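Local coordinates for protein NS6 protease (Murine norovirus 1, PDB 4ASH) that is a trypsin-like cysteine protease of a calicivirus, which probably cuts the viral polyprotein into its mature proteins, at residues Val89-Gly94 / Pro138-Cys143; Val12-Gly17 / Phe27-His32; Val74-Cys79 / Val154-His159. The protein carries 1 engineered substitution. One frame throughout, in Å; residues are numbered along the deposited sequence.

Contact 1. Residues Val89-Gly94 / Pro138-Cys143; sequences VKRASG and PGDAGC. Engineered in segment 138-143: Ala141 (natural residue Cys).
Val89 and Cys143 bring their CA atoms within 5.5 Å where strand 84-90 runs out beside the loop 138-143, which folds through a type II turn from Asp140 to Cys143. The thiol of Cys143 faces the strand end, and its SG accepts a long but fairly straight bond from Lys90 N (3.6 Å, 160° at the hydrogen). Farther on, Arg91 takes hold of Asp140 side-on. Its NE reaches OD1 of Asp140 at 2.9 Å and its NH2 reaches OD2 of Asp140 at 2.8 Å, each oxygen using its syn lone pair. With the guanidinium and carboxylate planes only 3° apart, this pair of hydrogen bonds, part of a salt bridge, fixes the rotation of the acid. In Arg91 a bend at chi2 (-79°) sets CD to one side, and the long chain then crosses Asp140 obliquely.

Asp140 precedes engineered Ala141, a cysteine in the natural protein, within a Gly-Asp-Cys-Gly sequence that in calicivirus proteases of the chymotrypsin fold carries the nucleophile. Gly142 takes the third position of the turn, where its positive phi is natural for glycine. Ile137 N adds a bond to Asp140 OD2, and Gly135 O takes another from Arg91 NH2, so the loop is tied to itself as well as to the strand.

Val89 supplies a greasy flank: its CG1, anti to the backbone N, sits 3.6 Å from Asp140 CG, the two side chains crossing at about a right angle. A water lies 2.7 Å from Lys90 O and as far from Asp140 OD1, near the edge of the guanidinium.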
loop_
_atom_site.group_PDB
_atom_site.type_symbol
_atom_site.label_atom_id
_atom_site.label_comp_id
_atom_site.label_asym_id
_atom_site.label_seq_id
_atom_site.Cartn_x
_atom_site.Cartn_y
_atom_site.Cartn_z
ATOM N N VAL A 89 -0.171 9.872 0.762
ATOM C CA VAL A 89 1.130 10.134 0.150
ATOM C C VAL A 89 1.989 11.006 1.046
ATOM O O VAL A 89 1.585 12.107 1.417
ATOM C CB VAL A 89 0.987 10.853 -1.192
ATOM C CG1 VAL A 89 2.349 11.257 -1.722
ATOM C CG2 VAL A 89 0.278 9.961 -2.196
ATOM N N LYS A 90 3.169 10.515 1.393
ATOM C CA LYS A 90 4.194 11.411 1.947
ATOM C C LYS A 90 5.201 11.720 0.874
ATOM O O LYS A 90 5.518 10.862 0.057
ATOM C CB LYS A 90 4.933 10.756 3.108
ATOM C CG LYS A 90 4.246 10.892 4.442
ATOM C CD LYS A 90 5.240 10.580 5.561
ATOM C CE LYS A 90 4.597 10.728 6.919
ATOM N NZ LYS A 90 5.528 10.256 7.987
ATOM N N ARG A 91 5.728 12.946 0.896
ATOM C CA ARG A 91 6.842 13.318 0.039
ATOM C C ARG A 91 8.092 13.396 0.904
ATOM O O ARG A 91 7.991 13.460 2.126
ATOM C CB ARG A 91 6.552 14.649 -0.642
ATOM C CG ARG A 91 5.351 14.606 -1.608
ATOM C CD ARG A 91 5.721 13.981 -2.949
ATOM N NE ARG A 91 4.599 13.311 -3.628
ATOM C CZ ARG A 91 3.637 13.918 -4.318
ATOM N NH1 ARG A 91 3.606 15.241 -4.425
ATOM N NH2 ARG A 91 2.678 13.190 -4.896
ATOM N N ALA A 92 9.254 13.349 0.263
ATOM C CA ALA A 92 10.532 13.317 0.958
ATOM C C ALA A 92 10.650 14.462 1.963
ATOM O O ALA A 92 11.269 14.310 3.017
ATOM C CB ALA A 92 11.665 13.376 -0.051
ATOM N N SER A 93 10.031 15.593 1.649
ATOM C CA SER A 93 10.050 16.761 2.529
ATOM C C SER A 93 9.303 16.531 3.838
ATOM O O SER A 93 9.447 17.321 4.775
ATOM C CB SER A 93 9.406 17.951 1.829
ATOM O OG SER A 93 8.010 17.725 1.700
ATOM N N GLY A 94 8.499 15.461 3.897
ATOM C CA GLY A 94 7.636 15.209 5.034
ATOM C C GLY A 94 6.225 15.729 4.811
ATOM O O GLY A 94 5.338 15.518 5.652
ATOM N N PRO A 138 6.486 9.729 -9.441
ATOM C CA PRO A 138 7.563 8.775 -9.164
ATOM C C PRO A 138 8.156 9.035 -7.793
ATOM O O PRO A 138 8.550 10.170 -7.476
ATOM C CB PRO A 138 8.588 9.091 -10.249
ATOM C CG PRO A 138 7.759 9.564 -11.383
ATOM C CD PRO A 138 6.647 10.367 -10.760
ATOM N N GLY A 139 8.210 7.990 -6.981
ATOM C CA GLY A 139 8.725 8.087 -5.632
ATOM C C GLY A 139 7.649 7.789 -4.603
ATOM O O GLY A 139 7.978 7.519 -3.449
ATOM N N ASP A 140 6.381 7.837 -5.022
ATOM C CA ASP A 140 5.247 7.668 -4.108
ATOM C C ASP A 140 4.901 6.209 -3.827
ATOM O O ASP A 140 4.133 5.943 -2.898
ATOM C CB ASP A 140 3.975 8.339 -4.633
ATOM C CG ASP A 140 4.034 9.857 -4.625
ATOM O OD1 ASP A 140 4.934 10.459 -3.988
ATOM O OD2 ASP A 140 3.135 10.443 -5.250
ATOM N N ALA A 141 5.439 5.269 -4.602
ATOM C CA ALA A 141 5.067 3.858 -4.417
ATOM C C ALA A 141 5.336 3.372 -2.993
ATOM O O ALA A 141 6.367 3.684 -2.391
ATOM C CB ALA A 141 5.768 2.962 -5.421
ATOM N N GLY A 142 4.397 2.582 -2.486
ATOM C CA GLY A 142 4.464 2.070 -1.129
ATOM C C GLY A 142 3.528 2.761 -0.161
ATOM O O GLY A 142 3.237 2.215 0.905
ATOM N N CYS A 143 3.087 3.972 -0.484
ATOM C CA CYS A 143 2.151 4.687 0.378
ATOM C C CYS A 143 0.808 3.949 0.445
ATOM O O CYS A 143 0.344 3.369 -0.557
ATOM C CB CYS A 143 1.972 6.135 -0.073
ATOM S SG CYS A 143 3.463 7.154 0.203
HETATM O O HOH W 1 6.982 10.498 -2.156
#

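Contact 2. Residues Val12-Gly17 / Phe27-His32; sequences VQFGTG and FITAKH
Phe27 drives the edge of its ring into a face of Phe14, a T-shaped pair with centroids 4.9 Å apart and planes at 66°. The touching atom is CE2 of Phe27, which stands over the centre of the Phe14 ring and comes within 3.6 Å of Phe14 CG. Both rings are carried toward one another by CG atoms anti to the backbone N (chi1 -176° in Phe27). Val12 fills in beside them, its CG2 lying 3.5 Å from Phe27 CE1, a compact branched side chain that packs against the ring. Thr29 approaches Phe14 from across, its methyl CG2 3.9 Å from Phe14 CE2 and its OG1 3.8 Å from Phe14 CD2. A threonine can thus lay both branches against the ring while its hydroxyl is hydrogen-bonded to Trp18 O.

The other end is looser and mostly exposed. Thr16 OG1 and His32 O do not meet directly; a water joins them, 2.7 Å from Thr16 OG1 and giving its hydrogen to His32 O at 3.1 Å. Thr16 lies in the type II' turn from Phe14 to Gly17, in which Gly15 takes the positive phi of the second position.

Strands 11-14 and 26-30 are not sheet neighbours: the axes of 12-14 and 27-30 pass 9.3 Å apart at 56°, and strand 17-21 is inserted between them in the antiparallel sheet. The aromatic pair therefore bridges over that middle strand within the N-terminal antiparallel sheet, with Tyr60 of strand 57-62 next to both rings and Trp21 and Phe42 also meeting Phe27.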
loop_
_atom_site.group_PDB
_atom_site.type_symbol
_atom_site.label_atom_id
_atom_site.label_comp_id
_atom_site.label_asym_id
_atom_site.label_seq_id
_atom_site.Cartn_x
_atom_site.Cartn_y
_atom_site.Cartn_z
ATOM N N VAL A 12 6.503 5.602 6.397
ATOM C CA VAL A 12 7.941 5.904 6.464
ATOM C C VAL A 12 8.660 5.568 5.167
ATOM O O VAL A 12 8.204 4.725 4.389
ATOM C CB VAL A 12 8.648 5.175 7.643
ATOM C CG1 VAL A 12 8.038 5.596 8.983
ATOM C CG2 VAL A 12 8.575 3.652 7.477
ATOM N N GLN A 13 9.791 6.227 4.919
ATOM C CA GLN A 13 10.570 5.906 3.729
ATOM C C GLN A 13 11.106 4.481 3.814
ATOM O O GLN A 13 11.365 3.952 4.903
ATOM C CB GLN A 13 11.696 6.932 3.524
ATOM C CG GLN A 13 11.125 8.242 3.054
ATOM C CD GLN A 13 12.166 9.222 2.526
ATOM O OE1 GLN A 13 12.704 9.051 1.424
ATOM N NE2 GLN A 13 12.411 10.269 3.288
ATOM N N PHE A 14 11.226 3.843 2.664
ATOM C CA PHE A 14 11.671 2.462 2.607
ATOM C C PHE A 14 12.181 2.175 1.208
ATOM O O PHE A 14 11.436 2.284 0.240
ATOM C CB PHE A 14 10.502 1.524 2.945
ATOM C CG PHE A 14 10.925 0.126 3.266
ATOM C CD1 PHE A 14 11.667 -0.135 4.411
ATOM C CD2 PHE A 14 10.593 -0.933 2.429
ATOM C CE1 PHE A 14 12.060 -1.428 4.712
ATOM C CE2 PHE A 14 10.985 -2.229 2.728
ATOM C CZ PHE A 14 11.721 -2.475 3.874
ATOM N N GLY A 15 13.454 1.807 1.099
ATOM C CA GLY A 15 14.040 1.563 -0.202
ATOM C C GLY A 15 13.897 2.806 -1.053
ATOM O O GLY A 15 14.239 3.909 -0.617
ATOM N N THR A 16 13.373 2.630 -2.258
ATOM C CA THR A 16 13.160 3.739 -3.185
ATOM C C THR A 16 11.721 4.266 -3.133
ATOM O O THR A 16 11.260 4.960 -4.047
ATOM C CB THR A 16 13.527 3.336 -4.627
ATOM O OG1 THR A 16 12.791 2.166 -5.007
ATOM C CG2 THR A 16 15.019 3.047 -4.728
ATOM N N GLY A 17 11.027 3.965 -2.035
ATOM C CA GLY A 17 9.671 4.441 -1.852
ATOM C C GLY A 17 9.309 4.601 -0.389
ATOM O O GLY A 17 10.050 5.203 0.400
ATOM N N PHE A 27 4.645 -4.585 8.582
ATOM C CA PHE A 27 5.027 -3.470 7.713
ATOM C C PHE A 27 4.803 -3.895 6.273
ATOM O O PHE A 27 5.306 -4.942 5.842
ATOM C CB PHE A 27 6.498 -3.124 7.961
ATOM C CG PHE A 27 6.987 -1.925 7.189
ATOM C CD1 PHE A 27 6.674 -0.641 7.610
ATOM C CD2 PHE A 27 7.771 -2.088 6.061
ATOM C CE1 PHE A 27 7.134 0.464 6.915
ATOM C CE2 PHE A 27 8.234 -0.978 5.354
ATOM C CZ PHE A 27 7.914 0.293 5.787
ATOM N N ILE A 28 4.029 -3.102 5.531
ATOM C CA ILE A 28 3.728 -3.422 4.141
ATOM C C ILE A 28 4.319 -2.373 3.193
ATOM O O ILE A 28 4.459 -1.201 3.556
ATOM C CB ILE A 28 2.209 -3.581 3.886
ATOM C CG1 ILE A 28 1.449 -2.254 4.092
ATOM C CG2 ILE A 28 1.655 -4.719 4.748
ATOM C CD1 ILE A 28 -0.069 -2.363 3.749
ATOM N N THR A 29 4.665 -2.804 1.983
ATOM C CA THR A 29 5.271 -1.898 1.007
ATOM C C THR A 29 5.064 -2.469 -0.400
ATOM O O THR A 29 4.505 -3.551 -0.571
ATOM C CB THR A 29 6.789 -1.693 1.293
ATOM O OG1 THR A 29 7.331 -0.683 0.420
ATOM C CG2 THR A 29 7.556 -2.981 1.082
ATOM N N ALA A 30 5.529 -1.734 -1.401
ATOM C CA ALA A 30 5.550 -2.207 -2.771
ATOM C C ALA A 30 6.825 -3.014 -2.978
ATOM O O ALA A 30 7.920 -2.539 -2.693
ATOM C CB ALA A 30 5.513 -1.022 -3.729
ATOM N N LYS A 31 6.693 -4.237 -3.471
ATOM C CA LYS A 31 7.858 -5.071 -3.731
ATOM C C LYS A 31 8.955 -4.345 -4.517
ATOM O O LYS A 31 10.147 -4.438 -4.184
ATOM C CB LYS A 31 7.450 -6.367 -4.448
ATOM C CG LYS A 31 8.606 -7.346 -4.582
ATOM C CD LYS A 31 8.189 -8.627 -5.276
ATOM C CE LYS A 31 9.348 -9.610 -5.319
ATOM N NZ LYS A 31 8.889 -10.991 -5.643
ATOM N N HIS A 32 8.556 -3.591 -5.538
ATOM C CA HIS A 32 9.535 -2.979 -6.432
ATOM C C HIS A 32 10.358 -1.847 -5.820
ATOM O O HIS A 32 11.343 -1.428 -6.426
ATOM C CB HIS A 32 8.904 -2.538 -7.761
ATOM C CG HIS A 32 8.126 -1.265 -7.686
ATOM N ND1 HIS A 32 6.777 -1.222 -7.397
ATOM C CD2 HIS A 32 8.500 0.020 -7.909
ATOM C CE1 HIS A 32 6.360 0.030 -7.427
ATOM N NE2 HIS A 32 7.386 0.806 -7.743
HETATM O O HOH W 2 14.077 -0.159 -5.614
#

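Contact 3. Residues Val74-Cys79 / Val154-His159; sequences VLENGC and VVIGVH
The carbonyl O of Val155 is approached by two groups of the 74-79 segment: Glu76 N donates a nearly straight bond of 2.9 Å, and Leu75 CA adds a CA-H...O contact at 3.4 Å. The same residue donates in turn, Val155 N giving its hydrogen to Val74 O at 3.0 Å. Leu75 is thus bracketed by the two bonds in a short parallel pairing with Val155. The next carbonyl, that of Ile156, also turns to this segment and accepts from Gly78 N at 3.1 Å, a more bent bond of 144° that falls on a lone pair. Two successive carbonyls can face one way because Ile156 leaves the extended conformation (psi -11°), and both Ile156 and Gly157 pair with Tyr145 of strand 144-149, much as in a beta bulge.

In this trypsin-like fold the segment belongs to the connection leaving the N-terminal sheet, and the parallel pairing docks it onto strand 152-162 of the C-terminal sheet, whose other pairings are antiparallel. Asn77 centres an inverse gamma turn there, and Gly78 follows with a positive phi.

Side chains fill in around the backbone ladder. Val74 and Val154 lie side by side, pointing the same way, while Leu75 CD1 comes within 4.0 Å of Val155 CG1. Cys79 SG touches Ile156 CD1 at 3.6 Å, the short, polarisable thiol resting against the terminal methyl of the longer chain. Glu76, extended beyond CG, lays OE1 near the Val154 and Ile156 methyls, yet OE2 forms a salt bridge with Lys149 and OE1 a hydrogen bond with Tyr147 OH. On the other side Val155 packs on Ile28 of strand 26-30.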
loop_
_atom_site.group_PDB
_atom_site.type_symbol
_atom_site.label_atom_id
_atom_site.label_comp_id
_atom_site.label_asym_id
_atom_site.label_seq_id
_atom_site.Cartn_x
_atom_site.Cartn_y
_atom_site.Cartn_z
ATOM N N VAL A 74 -6.831 -3.083 10.611
ATOM C CA VAL A 74 -7.279 -4.109 9.690
ATOM C C VAL A 74 -6.605 -3.929 8.331
ATOM O O VAL A 74 -6.580 -2.827 7.788
ATOM C CB VAL A 74 -8.795 -4.008 9.492
ATOM C CG1 VAL A 74 -9.253 -4.895 8.357
ATOM C CG2 VAL A 74 -9.517 -4.382 10.779
ATOM N N LEU A 75 -6.048 -5.015 7.802
ATOM C CA LEU A 75 -5.595 -5.045 6.413
ATOM C C LEU A 75 -6.587 -5.871 5.598
ATOM O O LEU A 75 -6.785 -7.062 5.863
ATOM C CB LEU A 75 -4.196 -5.662 6.320
ATOM C CG LEU A 75 -3.651 -5.986 4.927
ATOM C CD1 LEU A 75 -3.512 -4.724 4.092
ATOM C CD2 LEU A 75 -2.319 -6.710 5.037
ATOM N N GLU A 76 -7.223 -5.224 4.623
ATOM C CA GLU A 76 -8.139 -5.896 3.703
ATOM C C GLU A 76 -7.479 -6.171 2.362
ATOM O O GLU A 76 -6.503 -5.531 2.005
ATOM C CB GLU A 76 -9.396 -5.049 3.508
ATOM C CG GLU A 76 -10.391 -5.204 4.660
ATOM C CD GLU A 76 -11.691 -4.448 4.432
ATOM O OE1 GLU A 76 -11.795 -3.710 3.425
ATOM O OE2 GLU A 76 -12.611 -4.591 5.264
ATOM N N ASN A 77 -8.009 -7.138 1.625
ATOM C CA ASN A 77 -7.570 -7.396 0.269
ATOM C C ASN A 77 -8.377 -6.519 -0.680
ATOM O O ASN A 77 -9.355 -6.979 -1.299
ATOM C CB ASN A 77 -7.809 -8.875 -0.082
ATOM C CG ASN A 77 -7.216 -9.252 -1.422
ATOM O OD1 ASN A 77 -6.174 -8.735 -1.822
ATOM N ND2 ASN A 77 -7.871 -10.169 -2.120
ATOM N N GLY A 78 -7.982 -5.253 -0.802
ATOM C CA GLY A 78 -8.774 -4.311 -1.560
ATOM C C GLY A 78 -10.089 -4.004 -0.868
ATOM O O GLY A 78 -10.269 -4.293 0.316
ATOM N N CYS A 79 -11.017 -3.410 -1.607
ATOM C CA CYS A 79 -12.317 -3.069 -1.045
ATOM C C CYS A 79 -13.385 -3.144 -2.119
ATOM O O CYS A 79 -13.087 -3.441 -3.270
ATOM C CB CYS A 79 -12.290 -1.661 -0.454
ATOM S SG CYS A 79 -11.991 -0.365 -1.683
ATOM N N VAL A 154 -9.299 1.408 7.785
ATOM C CA VAL A 154 -8.699 0.143 7.387
ATOM C C VAL A 154 -7.788 0.399 6.199
ATOM O O VAL A 154 -7.973 1.372 5.473
ATOM C CB VAL A 154 -9.758 -0.924 7.035
ATOM C CG1 VAL A 154 -10.801 -1.007 8.133
ATOM C CG2 VAL A 154 -10.410 -0.604 5.734
ATOM N N VAL A 155 -6.759 -0.424 6.044
ATOM C CA VAL A 155 -5.840 -0.250 4.923
ATOM C C VAL A 155 -6.130 -1.339 3.895
ATOM O O VAL A 155 -6.410 -2.488 4.251
ATOM C CB VAL A 155 -4.350 -0.172 5.372
ATOM C CG1 VAL A 155 -3.937 -1.363 6.217
ATOM C CG2 VAL A 155 -3.424 -0.011 4.181
ATOM N N ILE A 156 -6.115 -0.964 2.619
ATOM C CA ILE A 156 -6.535 -1.898 1.575
ATOM C C ILE A 156 -5.459 -2.297 0.578
ATOM O O ILE A 156 -5.650 -3.225 -0.222
ATOM C CB ILE A 156 -7.762 -1.378 0.812
ATOM C CG1 ILE A 156 -7.413 -0.114 0.022
ATOM C CG2 ILE A 156 -8.916 -1.148 1.773
ATOM C CD1 ILE A 156 -8.523 0.311 -0.943
ATOM N N GLY A 157 -4.326 -1.611 0.615
ATOM C CA GLY A 157 -3.271 -1.888 -0.338
ATOM C C GLY A 157 -2.229 -0.790 -0.320
ATOM O O GLY A 157 -2.317 0.143 0.482
ATOM N N VAL A 158 -1.248 -0.899 -1.211
ATOM C CA VAL A 158 -0.204 0.107 -1.316
ATOM C C VAL A 158 -0.079 0.641 -2.740
ATOM O O VAL A 158 -0.300 -0.078 -3.719
ATOM C CB VAL A 158 1.170 -0.428 -0.837
ATOM C CG1 VAL A 158 1.122 -0.810 0.654
ATOM C CG2 VAL A 158 1.642 -1.602 -1.661
ATOM N N HIS A 159 0.309 1.909 -2.857
ATOM C CA HIS A 159 0.431 2.511 -4.179
ATOM C C HIS A 159 1.556 1.863 -4.980
ATOM O O HIS A 159 2.665 1.678 -4.475
ATOM C CB HIS A 159 0.739 3.992 -4.036
ATOM C CG HIS A 159 0.756 4.697 -5.358
ATOM N ND1 HIS A 159 -0.351 4.749 -6.153
ATOM C CD2 HIS A 159 1.762 5.307 -6.035
ATOM C CE1 HIS A 159 -0.059 5.416 -7.267
ATOM N NE2 HIS A 159 1.216 5.743 -7.227
#

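The putative active site lies where contacts 1 and 2 meet: engineered Ala141 CB is 3.6 Å from His32 NE2, and His32 ND1 bonds to Asp56, consistent with a histidine and acid serving the natural cysteine. The centres of these contacts are 10 Å apart. Contact 3 is farther off, its centre 18 Å from contact 1 and 15 Å from contact 2, but strand 152-162 runs from it toward the nucleophile loop: His159 probably pairs with the loop through Gly142 N to His159 O (2.8 Å) and His159 N to Cys143 O (2.7 Å). Val158 joins contacts 2 and 3, its CG1 meeting Ile28 CD1 at 3.7 Å, so the two sheets abut beside the nucleophile loop.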